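Local atomic coordinates of cathepsin L Propeptide (Toxoplasma gondii, PDB entry 3F75), a protein that belongs to the I29 family of cathepsin propeptides, small, largely helical domains known in this family as inhibitors of the protease they precede. Residues F25-F28 with Q29-A33; A37-E40 with E41-R44; Q43-Y46 with A47-K50. All blocks are in the same frame, centred on the assembly; numbering follows the deposited sequence.

Interaction 1 of 3, residues F25-F28 with Q29-A33; sequences FSSF and QAMYA
Gln29 OE1 takes a hydrogen bond 2.7 Å long from a water molecule, and the same water lies 2.9 Å from Ser26 OG, so the two side chains are bridged on one flank of helix 18-32. Each has a second partner close by: Ser26 OG bonds to Gln22 O one turn back, and Gln29 NE2 donates to Lys34 O just beyond the helix. Both ends of the Gln29 amide are thus engaged, which should fix its rotation. With chi1 at -75°, Gln29 CG stands beside its own backbone N and anti to the carbonyl carbon, which puts this methylene over the face of the Phe25 ring, 4.3 Å from the centroid, in a CH-pi contact. The extended chain then carries the amide onward, bringing OE1 to 3.6 Å from Phe25 CE2, the amide plane inclined to the ring rather than stacked on it. Glutamine suits the site because its aliphatic part can cover an aromatic ring while its amide serves water and backbone.

Four successive i to i+4 bonds underlie these side chains, for example Met31 N to Ser27 O. The side chains of Phe28 and Tyr32, also one turn apart, cross at about a right angle, with ring planes 61° apart; it is an oblique aromatic contact, centroids 5.4 Å apart, in which Phe28 CD1 comes 3.5 Å from Tyr32 CD2. Phe25 and Phe28 are buried, and both meet Phe49 of helix 39-60, whereas Ser26 and Ser27, small and polar, occupy the solvent side. Helix 18-32 is therefore amphipathic here, and Ala33, with positive phi, breaks its course. Chemically, the contact implies a graded surface: aromatic carbon inward, then the methylenes of a glutamine, and finally a water-bridged polar rim.

Interaction 2 of 3, residues A37-E40 with E41-R44; sequences ATEE and EKQR
The chain turns from an extended Thr38 straight into helical angles at Glu39, after which i to i+4 bonds begin with Lys42 N to Thr38 O at 3.1 Å. This is the N-terminus of helix 39-60, and Thr38 is its N-cap. Its OG1 accepts from Glu41 N at 2.8 Å in a nearly straight bond (N-H...O 162°), filling the place that a preceding turn of helix would supply. To get there OG1 stands between the backbone N and the carbonyl carbon, chi1 69°, which also brings it to 3.2 Å from Glu41 CB. Threonine suits an N-cap because its hydroxyl, one bond from CB, can fold back to accept from a first-turn amide that has no helical carbonyl four residues earlier.

Three glutamates follow in the first turn, where their negative charge would probably interact favourably with the helix dipole. Glu39 bends at chi2 so that its carboxylate swings over Lys42; OE1 lies 4.0 Å from the methylene CD, while OE1 and NZ stay 5.0 Å apart, so any attraction is at most long-range, and this is no salt bridge. The long extended lysine instead lends its aliphatic part to Phe25 and Gln29 of helix 18-32. Glu41 directs its carboxylate to Arg45, one turn on, in a salt bridge, and Arg44 likewise sends its guanidinium to Glu80. At the exposed surface, Gln43 CG is pressed between its own backbone N and carbonyl carbon, and sits 3.0 Å from Glu40 O.

Interaction 3 of 3, residues Q43-Y46 with A47-K50; sequences QRRY and AIFK
Gln43 contributes its backbone, O accepting from Ala47 N at 3.1 Å, while its side chain turns back to the preceding turn. The small methyl of Ala47 lies by Gln43 O and Arg44 O. Arg44 comes next, its chain extended from CG to NE and crossing Ile48 obliquely. The Ile48 CD1 methyl, 3.7 Å from Arg44 NE, covers one face of the guanidinium, 3.6 Å above the plane and offset toward the rim, while Arg45 NH2 lies at the edge.

Arg45 approaches the same methyl from a neighbouring position, its NH1 3.5 Å from Ile48 CD1. Its bend at chi2 (-87°) folds the chain so that it runs beside the isoleucine, pointing the same way. Both arginines share Glu80, Arg45 through NH1 to the other carboxylate oxygen, and Arg45 NE also pairs with Glu41. Both guanidiniums thus meet the one CD1 methyl, and isoleucine suits the place by offering this slender tip to each. The stretch belongs to helix 39-60, the long helix of the I29 propeptide domain, which crosses helix 18-32 through an aromatic contact; Phe49 and Tyr46 supply rings to it from this side, both meeting Phe25.

Tyr46 closes the segment with CG anti to the backbone N (chi1 177°), a torsion that sets the ring beside the chain of Lys50 one turn on. The lysine bends at chi3 and lays its methylenes over the ring face: CE sits 3.9 Å from the centroid in a CH-pi contact, 24° off the normal, and CD comes 3.5 Å from Tyr46 CZ. Beyond the ring, Lys50 NZ and Tyr46 OH converge on Glu18 OE2, through a salt bridge and a hydrogen bond respectively.

Overall arrangement
From the N terminus, interaction 1 comes first, on the last turns of helix 18-32. A short connection leads to interaction 2 at the start of helix 39-60, and interaction 3 follows on the same helix, sharing Gln43 and Arg44 with it. Each is local, made of i to i+4 contacts over about two turns; none closes a long loop, none crosses or encloses another, and interactions 2 and 3 merely overlap. Tertiary packing brings the two helices together: interactions 2 and 3 both present side chains of helix 39-60 to helix 18-32, as where Phe28 meets Phe49, and interaction 3 also reaches helix 78-84.

Interaction 1 of 3, residues F25-F28 with Q29-A33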
loop_
_atom_site.group_PDB
_atom_site.type_symbol
_atom_site.label_atom_id
_atom_site.label_comp_id
_atom_site.label_asym_id
_atom_site.label_seq_id
_atom_site.Cartn_x
_atom_site.Cartn_y
_atom_site.Cartn_z
ATOM N N PHE B 25 -1.427 -25.434 9.722
ATOM C CA PHE B 25 -0.863 -25.280 8.373
ATOM C C PHE B 25 -1.836 -25.821 7.318
ATOM O O PHE B 25 -1.964 -25.248 6.252
ATOM C CB PHE B 25 0.494 -25.971 8.286
ATOM C CG PHE B 25 1.245 -25.723 6.993
ATOM C CD1 PHE B 25 1.562 -24.434 6.578
ATOM C CD2 PHE B 25 1.701 -26.795 6.236
ATOM C CE1 PHE B 25 2.301 -24.221 5.417
ATOM C CE2 PHE B 25 2.442 -26.590 5.071
ATOM C CZ PHE B 25 2.733 -25.304 4.660
ATOM N N SER B 26 -2.535 -26.905 7.626
ATOM C CA SER B 26 -3.541 -27.449 6.698
ATOM C C SER B 26 -4.683 -26.481 6.473
ATOM O O SER B 26 -5.098 -26.290 5.348
ATOM C CB SER B 26 -4.097 -28.783 7.194
ATOM O OG SER B 26 -3.046 -29.715 7.317
ATOM N N SER B 27 -5.161 -25.853 7.547
ATOM C CA SER B 27 -6.166 -24.812 7.444
ATOM C C SER B 27 -5.669 -23.609 6.598
ATOM O O SER B 27 -6.433 -23.027 5.826
ATOM C CB SER B 27 -6.575 -24.344 8.840
ATOM O OG SER B 27 -7.624 -23.409 8.760
ATOM N N PHE B 28 -4.409 -23.219 6.796
ATOM C CA PHE B 28 -3.760 -22.162 6.023
ATOM C C PHE B 28 -3.740 -22.559 4.539
ATOM O O PHE B 28 -4.085 -21.753 3.679
ATOM C CB PHE B 28 -2.326 -21.930 6.553
ATOM C CG PHE B 28 -1.482 -21.021 5.695
ATOM C CD1 PHE B 28 -1.613 -19.647 5.773
ATOM C CD2 PHE B 28 -0.529 -21.545 4.836
ATOM C CE1 PHE B 28 -0.817 -18.800 5.010
ATOM C CE2 PHE B 28 0.264 -20.708 4.048
ATOM C CZ PHE B 28 0.120 -19.328 4.134
ATOM N N GLN B 29 -3.329 -23.787 4.248
ATOM C CA GLN B 29 -3.277 -24.275 2.868
ATOM C C GLN B 29 -4.664 -24.247 2.226
ATOM O O GLN B 29 -4.808 -23.813 1.086
ATOM C CB GLN B 29 -2.711 -25.698 2.802
ATOM C CG GLN B 29 -1.211 -25.780 3.003
ATOM C CD GLN B 29 -0.630 -27.093 2.507
ATOM O OE1 GLN B 29 -0.375 -27.989 3.298
ATOM N NE2 GLN B 29 -0.416 -27.208 1.199
ATOM N N ALA B 30 -5.677 -24.687 2.972
ATOM C CA ALA B 30 -7.046 -24.711 2.478
ATOM C C ALA B 30 -7.576 -23.311 2.269
ATOM O O ALA B 30 -8.151 -23.004 1.230
ATOM C CB ALA B 30 -7.972 -25.479 3.456
ATOM N N MET B 31 -7.391 -22.464 3.276
ATOM C CA MET B 31 -7.933 -21.127 3.231
ATOM C C MET B 31 -7.329 -20.332 2.070
ATOM O O MET B 31 -8.045 -19.610 1.385
ATOM C CB MET B 31 -7.669 -20.410 4.556
ATOM C CG MET B 31 -8.301 -19.035 4.629
ATOM S SD MET B 31 -8.099 -18.367 6.276
ATOM C CE MET B 31 -9.137 -19.489 7.225
ATOM N N TYR B 32 -6.023 -20.443 1.841
ATOM C CA TYR B 32 -5.413 -19.639 0.771
ATOM C C TYR B 32 -5.069 -20.424 -0.487
ATOM O O TYR B 32 -4.440 -19.887 -1.394
ATOM C CB TYR B 32 -4.187 -18.887 1.294
ATOM C CG TYR B 32 -4.524 -17.974 2.436
ATOM C CD1 TYR B 32 -5.276 -16.821 2.234
ATOM C CD2 TYR B 32 -4.115 -18.266 3.729
ATOM C CE1 TYR B 32 -5.590 -15.971 3.304
ATOM C CE2 TYR B 32 -4.444 -17.445 4.785
ATOM C CZ TYR B 32 -5.172 -16.291 4.568
ATOM O OH TYR B 32 -5.490 -15.482 5.648
ATOM N N ALA B 33 -5.501 -21.675 -0.564
ATOM C CA ALA B 33 -5.238 -22.510 -1.727
ATOM C C ALA B 33 -3.748 -22.556 -2.011
ATOM O O ALA B 33 -3.324 -22.411 -3.148
ATOM C CB ALA B 33 -6.014 -22.002 -2.958
HETATM O O HOH W 1 -0.903 -29.623 5.403
#

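Interaction 2 of 3, residues A37-E40 with E41-R44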
loop_
_atom_site.group_PDB
_atom_site.type_symbol
_atom_site.label_atom_id
_atom_site.label_comp_id
_atom_site.label_asym_id
_atom_site.label_seq_id
_atom_site.Cartn_x
_atom_site.Cartn_y
_atom_site.Cartn_z
ATOM N N ALA B 37 5.023 -27.540 -5.039
ATOM C CA ALA B 37 5.514 -28.396 -6.103
ATOM C C ALA B 37 6.555 -29.452 -5.694
ATOM O O ALA B 37 6.767 -30.426 -6.435
ATOM C CB ALA B 37 6.049 -27.510 -7.252
ATOM N N THR B 38 7.230 -29.248 -4.556
ATOM C CA THR B 38 8.149 -30.249 -4.020
ATOM C C THR B 38 7.938 -30.429 -2.526
ATOM O O THR B 38 7.499 -29.506 -1.844
ATOM C CB THR B 38 9.615 -29.861 -4.213
ATOM O OG1 THR B 38 9.936 -28.740 -3.374
ATOM C CG2 THR B 38 9.912 -29.509 -5.675
ATOM N N GLU B 39 8.284 -31.606 -2.012
ATOM C CA GLU B 39 8.198 -31.847 -0.577
ATOM C C GLU B 39 9.202 -30.954 0.167
ATOM O O GLU B 39 8.913 -30.513 1.279
ATOM C CB GLU B 39 8.408 -33.329 -0.242
ATOM C CG GLU B 39 8.027 -33.751 1.222
ATOM C CD GLU B 39 6.586 -33.412 1.653
ATOM O OE1 GLU B 39 5.654 -33.422 0.821
ATOM O OE2 GLU B 39 6.385 -33.131 2.857
ATOM N N GLU B 40 10.332 -30.646 -0.476
ATOM C CA GLU B 40 11.354 -29.719 0.085
ATOM C C GLU B 40 10.783 -28.295 0.268
ATOM O O GLU B 40 10.954 -27.677 1.320
ATOM C CB GLU B 40 12.683 -29.781 -0.734
ATOM C CG GLU B 40 13.175 -31.272 -0.639
ATOM C CD GLU B 40 12.550 -32.246 -1.638
ATOM O OE1 GLU B 40 11.822 -31.828 -2.552
ATOM O OE2 GLU B 40 12.795 -33.452 -1.491
ATOM N N GLU B 41 10.072 -27.791 -0.739
ATOM C CA GLU B 41 9.390 -26.491 -0.623
ATOM C C GLU B 41 8.334 -26.518 0.501
ATOM O O GLU B 41 8.275 -25.589 1.317
ATOM C CB GLU B 41 8.772 -26.108 -1.977
ATOM C CG GLU B 41 8.036 -24.750 -2.079
ATOM C CD GLU B 41 8.931 -23.534 -1.925
ATOM O OE1 GLU B 41 10.152 -23.682 -1.704
ATOM O OE2 GLU B 41 8.403 -22.406 -2.036
ATOM N N LYS B 42 7.515 -27.573 0.556
ATOM C CA LYS B 42 6.457 -27.657 1.590
ATOM C C LYS B 42 7.038 -27.630 3.000
ATOM O O LYS B 42 6.538 -26.912 3.870
ATOM C CB LYS B 42 5.600 -28.897 1.414
ATOM C CG LYS B 42 4.377 -28.941 2.332
ATOM C CD LYS B 42 3.588 -30.188 2.068
ATOM C CE LYS B 42 2.340 -30.270 2.902
ATOM N NZ LYS B 42 1.364 -31.173 2.243
ATOM N N GLN B 43 8.088 -28.412 3.231
ATOM C CA GLN B 43 8.748 -28.422 4.538
ATOM C C GLN B 43 9.360 -27.049 4.875
ATOM O O GLN B 43 9.246 -26.613 6.008
ATOM C CB GLN B 43 9.775 -29.568 4.675
ATOM C CG GLN B 43 10.948 -29.516 3.733
ATOM C CD GLN B 43 11.787 -30.831 3.655
ATOM O OE1 GLN B 43 11.259 -31.948 3.701
ATOM N NE2 GLN B 43 13.093 -30.674 3.495
ATOM N N ARG B 44 9.965 -26.367 3.895
ATOM C CA ARG B 44 10.455 -24.994 4.100
ATOM C C ARG B 44 9.315 -24.025 4.450
ATOM O O ARG B 44 9.437 -23.219 5.357
ATOM C CB ARG B 44 11.193 -24.475 2.856
ATOM C CG ARG B 44 11.578 -22.966 2.939
ATOM C CD ARG B 44 12.088 -22.351 1.596
ATOM N NE ARG B 44 12.361 -20.909 1.720
ATOM C CZ ARG B 44 13.388 -20.385 2.401
ATOM N NH1 ARG B 44 13.543 -19.068 2.469
ATOM N NH2 ARG B 44 14.270 -21.167 3.026
#

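Interaction 3 of 3, residues Q43-Y46 with A47-K50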
loop_
_atom_site.group_PDB
_atom_site.type_symbol
_atom_site.label_atom_id
_atom_site.label_comp_id
_atom_site.label_asym_id
_atom_site.label_seq_id
_atom_site.Cartn_x
_atom_site.Cartn_y
_atom_site.Cartn_z
ATOM N N GLN B 43 8.088 -28.412 3.231
ATOM C CA GLN B 43 8.748 -28.422 4.538
ATOM C C GLN B 43 9.360 -27.049 4.875
ATOM O O GLN B 43 9.246 -26.613 6.008
ATOM C CB GLN B 43 9.775 -29.568 4.675
ATOM C CG GLN B 43 10.948 -29.516 3.733
ATOM C CD GLN B 43 11.787 -30.831 3.655
ATOM O OE1 GLN B 43 11.259 -31.948 3.701
ATOM N NE2 GLN B 43 13.093 -30.674 3.495
ATOM N N ARG B 44 9.965 -26.367 3.895
ATOM C CA ARG B 44 10.455 -24.994 4.100
ATOM C C ARG B 44 9.315 -24.025 4.450
ATOM O O ARG B 44 9.437 -23.219 5.357
ATOM C CB ARG B 44 11.193 -24.475 2.856
ATOM C CG ARG B 44 11.578 -22.966 2.939
ATOM C CD ARG B 44 12.088 -22.351 1.596
ATOM N NE ARG B 44 12.361 -20.909 1.720
ATOM C CZ ARG B 44 13.388 -20.385 2.401
ATOM N NH1 ARG B 44 13.543 -19.068 2.469
ATOM N NH2 ARG B 44 14.270 -21.167 3.026
ATOM N N ARG B 45 8.217 -24.104 3.708
ATOM C CA ARG B 45 7.094 -23.218 3.900
ATOM C C ARG B 45 6.371 -23.511 5.226
ATOM O O ARG B 45 5.877 -22.602 5.880
ATOM C CB ARG B 45 6.132 -23.329 2.714
ATOM C CG ARG B 45 6.747 -22.893 1.413
ATOM C CD ARG B 45 6.621 -21.401 1.169
ATOM N NE ARG B 45 7.622 -21.015 0.182
ATOM C CZ ARG B 45 8.501 -20.030 0.304
ATOM N NH1 ARG B 45 8.507 -19.232 1.357
ATOM N NH2 ARG B 45 9.379 -19.836 -0.662
ATOM N N TYR B 46 6.338 -24.774 5.629
ATOM C CA TYR B 46 5.781 -25.145 6.920
ATOM C C TYR B 46 6.595 -24.519 8.061
ATOM O O TYR B 46 6.026 -23.964 9.023
ATOM C CB TYR B 46 5.771 -26.661 7.052
ATOM C CG TYR B 46 5.269 -27.190 8.381
ATOM C CD1 TYR B 46 4.057 -26.777 8.901
ATOM C CD2 TYR B 46 5.993 -28.144 9.087
ATOM C CE1 TYR B 46 3.590 -27.264 10.110
ATOM C CE2 TYR B 46 5.531 -28.643 10.288
ATOM C CZ TYR B 46 4.321 -28.192 10.795
ATOM O OH TYR B 46 3.834 -28.672 11.985
ATOM N N ALA B 47 7.919 -24.598 7.939
ATOM C CA ALA B 47 8.808 -24.043 8.957
ATOM C C ALA B 47 8.647 -22.526 9.060
ATOM O O ALA B 47 8.567 -21.988 10.167
ATOM C CB ALA B 47 10.268 -24.414 8.678
ATOM N N ILE B 48 8.565 -21.848 7.917
ATOM C CA ILE B 48 8.364 -20.386 7.892
ATOM C C ILE B 48 7.010 -20.021 8.491
ATOM O O ILE B 48 6.912 -19.098 9.312
ATOM C CB ILE B 48 8.489 -19.808 6.469
ATOM C CG1 ILE B 48 9.918 -19.995 5.971
ATOM C CG2 ILE B 48 8.101 -18.307 6.432
ATOM C CD1 ILE B 48 10.125 -19.689 4.471
ATOM N N PHE B 49 5.980 -20.760 8.084
ATOM C CA PHE B 49 4.630 -20.600 8.625
ATOM C C PHE B 49 4.590 -20.736 10.149
ATOM O O PHE B 49 4.019 -19.885 10.839
ATOM C CB PHE B 49 3.659 -21.610 7.993
ATOM C CG PHE B 49 2.296 -21.620 8.646
ATOM C CD1 PHE B 49 1.330 -20.700 8.281
ATOM C CD2 PHE B 49 1.984 -22.556 9.634
ATOM C CE1 PHE B 49 0.086 -20.699 8.888
ATOM C CE2 PHE B 49 0.753 -22.561 10.234
ATOM C CZ PHE B 49 -0.204 -21.635 9.867
ATOM N N LYS B 50 5.199 -21.794 10.669
ATOM C CA LYS B 50 5.257 -21.995 12.110
ATOM C C LYS B 50 5.936 -20.821 12.803
ATOM O O LYS B 50 5.432 -20.308 13.800
ATOM C CB LYS B 50 6.009 -23.277 12.455
ATOM C CG LYS B 50 5.246 -24.530 12.116
ATOM C CD LYS B 50 5.819 -25.733 12.844
ATOM C CE LYS B 50 7.155 -26.186 12.286
ATOM N NZ LYS B 50 7.688 -27.319 13.106
#